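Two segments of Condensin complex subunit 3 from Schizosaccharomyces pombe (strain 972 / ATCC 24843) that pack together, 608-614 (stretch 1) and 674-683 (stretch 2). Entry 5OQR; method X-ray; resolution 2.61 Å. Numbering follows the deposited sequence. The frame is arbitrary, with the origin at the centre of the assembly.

Stretch 1 608-614: LIIQYFE
Stretch 2, residues 674-683: HIAQQMLDWT

Two helices of one chain can dock through side chains alone, and here an apolar knob-into-hole contact centred on F613 joins them without a hydrogen bond across the interface. Residues 608-613 and 674-682 are helical, with i to i+4 backbone bonds such as F613 N to I609 O (3.1 Å) and M679 N to I675 O (3.0 Å); E614 leaves helical geometry at phi/psi -71/141. The axes run at 139°, closer to antiparallel than parallel, and approach to 12.1 Å, a spacing wide enough for large side chains to fill. Register follows from CA-CA distances of 7.3 Å for F613 and I675, and 8.9 Å for I609 and M679.

F613 (chi1 -72°, chi2 -63°) sits among I675, Q678, M679 and W682. I675, m and t, places CG2 over one face of the F613 ring, 3.6 Å from its centroid, a CH-pi contact. W682 (chi1 -67°, chi2 -19°) brings CH2 to 3.7 Å from F613 CE2; the planes lie 28° apart but are slid, with F613 and W682 six-membered-ring centroids 5.9 Å apart, so overlap is slight. M679 (m, t, t) starts sideways, yet its CE reaches I609 CG2 at 3.5 Å. Y612, chi1 t, adds CE2 at the tryptophan edge, 4.0 Å from W682 CH2.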

# COMPACT_ATOMS: atom_id res chain seq x y z
N LEU A 608 -13.47 -17.60 6.19
CA LEU A 608 -12.57 -16.58 5.66
C LEU A 608 -12.47 -15.39 6.60
O LEU A 608 -11.37 -14.94 6.93
CB LEU A 608 -13.05 -16.12 4.28
CG LEU A 608 -12.36 -16.65 3.02
CD1 LEU A 608 -12.86 -15.86 1.83
CD2 LEU A 608 -10.85 -16.57 3.10
N ILE A 609 -13.62 -14.86 7.02
CA ILE A 609 -13.62 -13.68 7.88
C ILE A 609 -12.92 -13.98 9.20
O ILE A 609 -12.17 -13.15 9.72
CB ILE A 609 -15.06 -13.18 8.09
CG1 ILE A 609 -15.62 -12.65 6.77
CG2 ILE A 609 -15.12 -12.11 9.18
CD1 ILE A 609 -17.06 -12.22 6.82
N ILE A 610 -13.15 -15.17 9.76
CA ILE A 610 -12.52 -15.52 11.03
C ILE A 610 -11.01 -15.53 10.88
O ILE A 610 -10.29 -14.86 11.62
CB ILE A 610 -13.05 -16.87 11.53
CG1 ILE A 610 -14.53 -16.75 11.91
CG2 ILE A 610 -12.23 -17.37 12.73
CD1 ILE A 610 -15.17 -18.03 12.40
N GLN A 611 -10.50 -16.30 9.91
CA GLN A 611 -9.06 -16.38 9.71
C GLN A 611 -8.47 -15.01 9.41
O GLN A 611 -7.40 -14.66 9.92
CB GLN A 611 -8.75 -17.35 8.57
CG GLN A 611 -7.37 -17.96 8.64
CD GLN A 611 -7.28 -19.06 9.67
OE1 GLN A 611 -8.10 -19.98 9.69
NE2 GLN A 611 -6.29 -18.97 10.54
N TYR A 612 -9.16 -14.22 8.59
CA TYR A 612 -8.66 -12.90 8.22
C TYR A 612 -8.42 -12.03 9.45
O TYR A 612 -7.46 -11.25 9.49
CB TYR A 612 -9.64 -12.23 7.26
CG TYR A 612 -9.31 -10.80 6.93
CD1 TYR A 612 -8.18 -10.47 6.19
CD2 TYR A 612 -10.14 -9.76 7.33
CE1 TYR A 612 -7.87 -9.16 5.89
CE2 TYR A 612 -9.85 -8.45 7.03
CZ TYR A 612 -8.71 -8.16 6.30
OH TYR A 612 -8.42 -6.85 6.00
N PHE A 613 -9.29 -12.14 10.45
CA PHE A 613 -9.17 -11.35 11.67
C PHE A 613 -8.54 -12.13 12.82
O PHE A 613 -8.37 -11.57 13.91
CB PHE A 613 -10.54 -10.83 12.11
CG PHE A 613 -11.09 -9.74 11.23
CD1 PHE A 613 -10.44 -8.53 11.13
CD2 PHE A 613 -12.26 -9.93 10.52
CE1 PHE A 613 -10.95 -7.52 10.33
CE2 PHE A 613 -12.78 -8.93 9.72
CZ PHE A 613 -12.11 -7.72 9.63
N GLU A 614 -8.20 -13.40 12.62
CA GLU A 614 -7.72 -14.22 13.72
C GLU A 614 -6.32 -13.78 14.15
O GLU A 614 -5.49 -13.44 13.30
CB GLU A 614 -7.70 -15.69 13.32
CG GLU A 614 -7.30 -16.62 14.45
CD GLU A 614 -7.69 -18.06 14.19
OE1 GLU A 614 -7.75 -18.83 15.16
OE2 GLU A 614 -7.94 -18.41 13.01
N HIS A 674 -13.19 -2.51 16.13
CA HIS A 674 -12.73 -2.21 14.78
C HIS A 674 -13.14 -3.31 13.81
O HIS A 674 -13.55 -3.02 12.68
CB HIS A 674 -11.21 -2.02 14.77
CG HIS A 674 -10.77 -0.70 15.33
ND1 HIS A 674 -10.70 -0.46 16.68
CD2 HIS A 674 -10.39 0.44 14.72
CE1 HIS A 674 -10.28 0.78 16.88
NE2 HIS A 674 -10.08 1.35 15.70
N ILE A 675 -13.05 -4.57 14.23
CA ILE A 675 -13.50 -5.67 13.39
C ILE A 675 -14.97 -5.49 13.03
O ILE A 675 -15.36 -5.54 11.86
CB ILE A 675 -13.25 -7.02 14.08
CG1 ILE A 675 -11.75 -7.23 14.32
CG2 ILE A 675 -13.82 -8.16 13.24
CD1 ILE A 675 -11.41 -8.50 15.07
N ALA A 676 -15.82 -5.29 14.05
CA ALA A 676 -17.25 -5.17 13.82
C ALA A 676 -17.56 -4.02 12.87
O ALA A 676 -18.41 -4.15 11.98
CB ALA A 676 -17.98 -4.98 15.14
N GLN A 677 -16.89 -2.88 13.05
CA GLN A 677 -17.13 -1.75 12.16
C GLN A 677 -16.71 -2.07 10.73
O GLN A 677 -17.33 -1.60 9.78
CB GLN A 677 -16.39 -0.51 12.67
CG GLN A 677 -16.69 0.76 11.90
CD GLN A 677 -18.18 1.06 11.83
OE1 GLN A 677 -18.81 1.34 12.84
NE2 GLN A 677 -18.74 0.98 10.63
N GLN A 678 -15.65 -2.87 10.56
CA GLN A 678 -15.27 -3.32 9.23
C GLN A 678 -16.38 -4.14 8.59
O GLN A 678 -16.83 -3.85 7.48
CB GLN A 678 -13.98 -4.14 9.30
CG GLN A 678 -12.71 -3.33 9.08
CD GLN A 678 -12.35 -3.22 7.61
OE1 GLN A 678 -13.07 -2.60 6.83
NE2 GLN A 678 -11.23 -3.82 7.23
N MET A 679 -16.84 -5.18 9.29
CA MET A 679 -17.93 -6.00 8.78
C MET A 679 -19.17 -5.15 8.49
O MET A 679 -19.92 -5.45 7.56
CB MET A 679 -18.28 -7.10 9.76
CG MET A 679 -17.13 -8.00 10.18
SD MET A 679 -17.77 -9.53 10.90
CE MET A 679 -16.36 -10.11 11.82
N LEU A 680 -19.41 -4.11 9.29
CA LEU A 680 -20.57 -3.26 9.07
C LEU A 680 -20.40 -2.42 7.80
O LEU A 680 -21.37 -2.21 7.07
CB LEU A 680 -20.80 -2.35 10.28
CG LEU A 680 -21.44 -3.01 11.50
CD1 LEU A 680 -21.38 -2.08 12.69
CD2 LEU A 680 -22.88 -3.40 11.20
N ASP A 681 -19.19 -1.94 7.54
CA ASP A 681 -18.95 -1.21 6.30
C ASP A 681 -19.15 -2.12 5.09
O ASP A 681 -19.73 -1.70 4.08
CB ASP A 681 -17.54 -0.63 6.30
CG ASP A 681 -17.35 0.40 7.39
OD1 ASP A 681 -16.37 1.18 7.32
OD2 ASP A 681 -18.18 0.45 8.32
N TRP A 682 -18.68 -3.36 5.17
CA TRP A 682 -18.86 -4.30 4.07
C TRP A 682 -20.33 -4.51 3.74
O TRP A 682 -20.67 -4.74 2.57
CB TRP A 682 -18.22 -5.64 4.41
CG TRP A 682 -16.72 -5.61 4.52
CD1 TRP A 682 -15.89 -4.66 4.02
CD2 TRP A 682 -15.89 -6.57 5.17
NE1 TRP A 682 -14.59 -4.96 4.32
CE2 TRP A 682 -14.56 -6.13 5.03
CE3 TRP A 682 -16.14 -7.75 5.87
CZ2 TRP A 682 -13.49 -6.84 5.55
CZ3 TRP A 682 -15.07 -8.45 6.39
CH2 TRP A 682 -13.76 -8.00 6.23
N THR A 683 -21.20 -4.44 4.74
CA THR A 683 -22.62 -4.70 4.55
C THR A 683 -23.43 -3.44 4.31
O THR A 683 -24.64 -3.53 4.11
CB THR A 683 -23.16 -5.45 5.77
OG1 THR A 683 -22.73 -4.80 6.96
CG2 THR A 683 -22.65 -6.87 5.80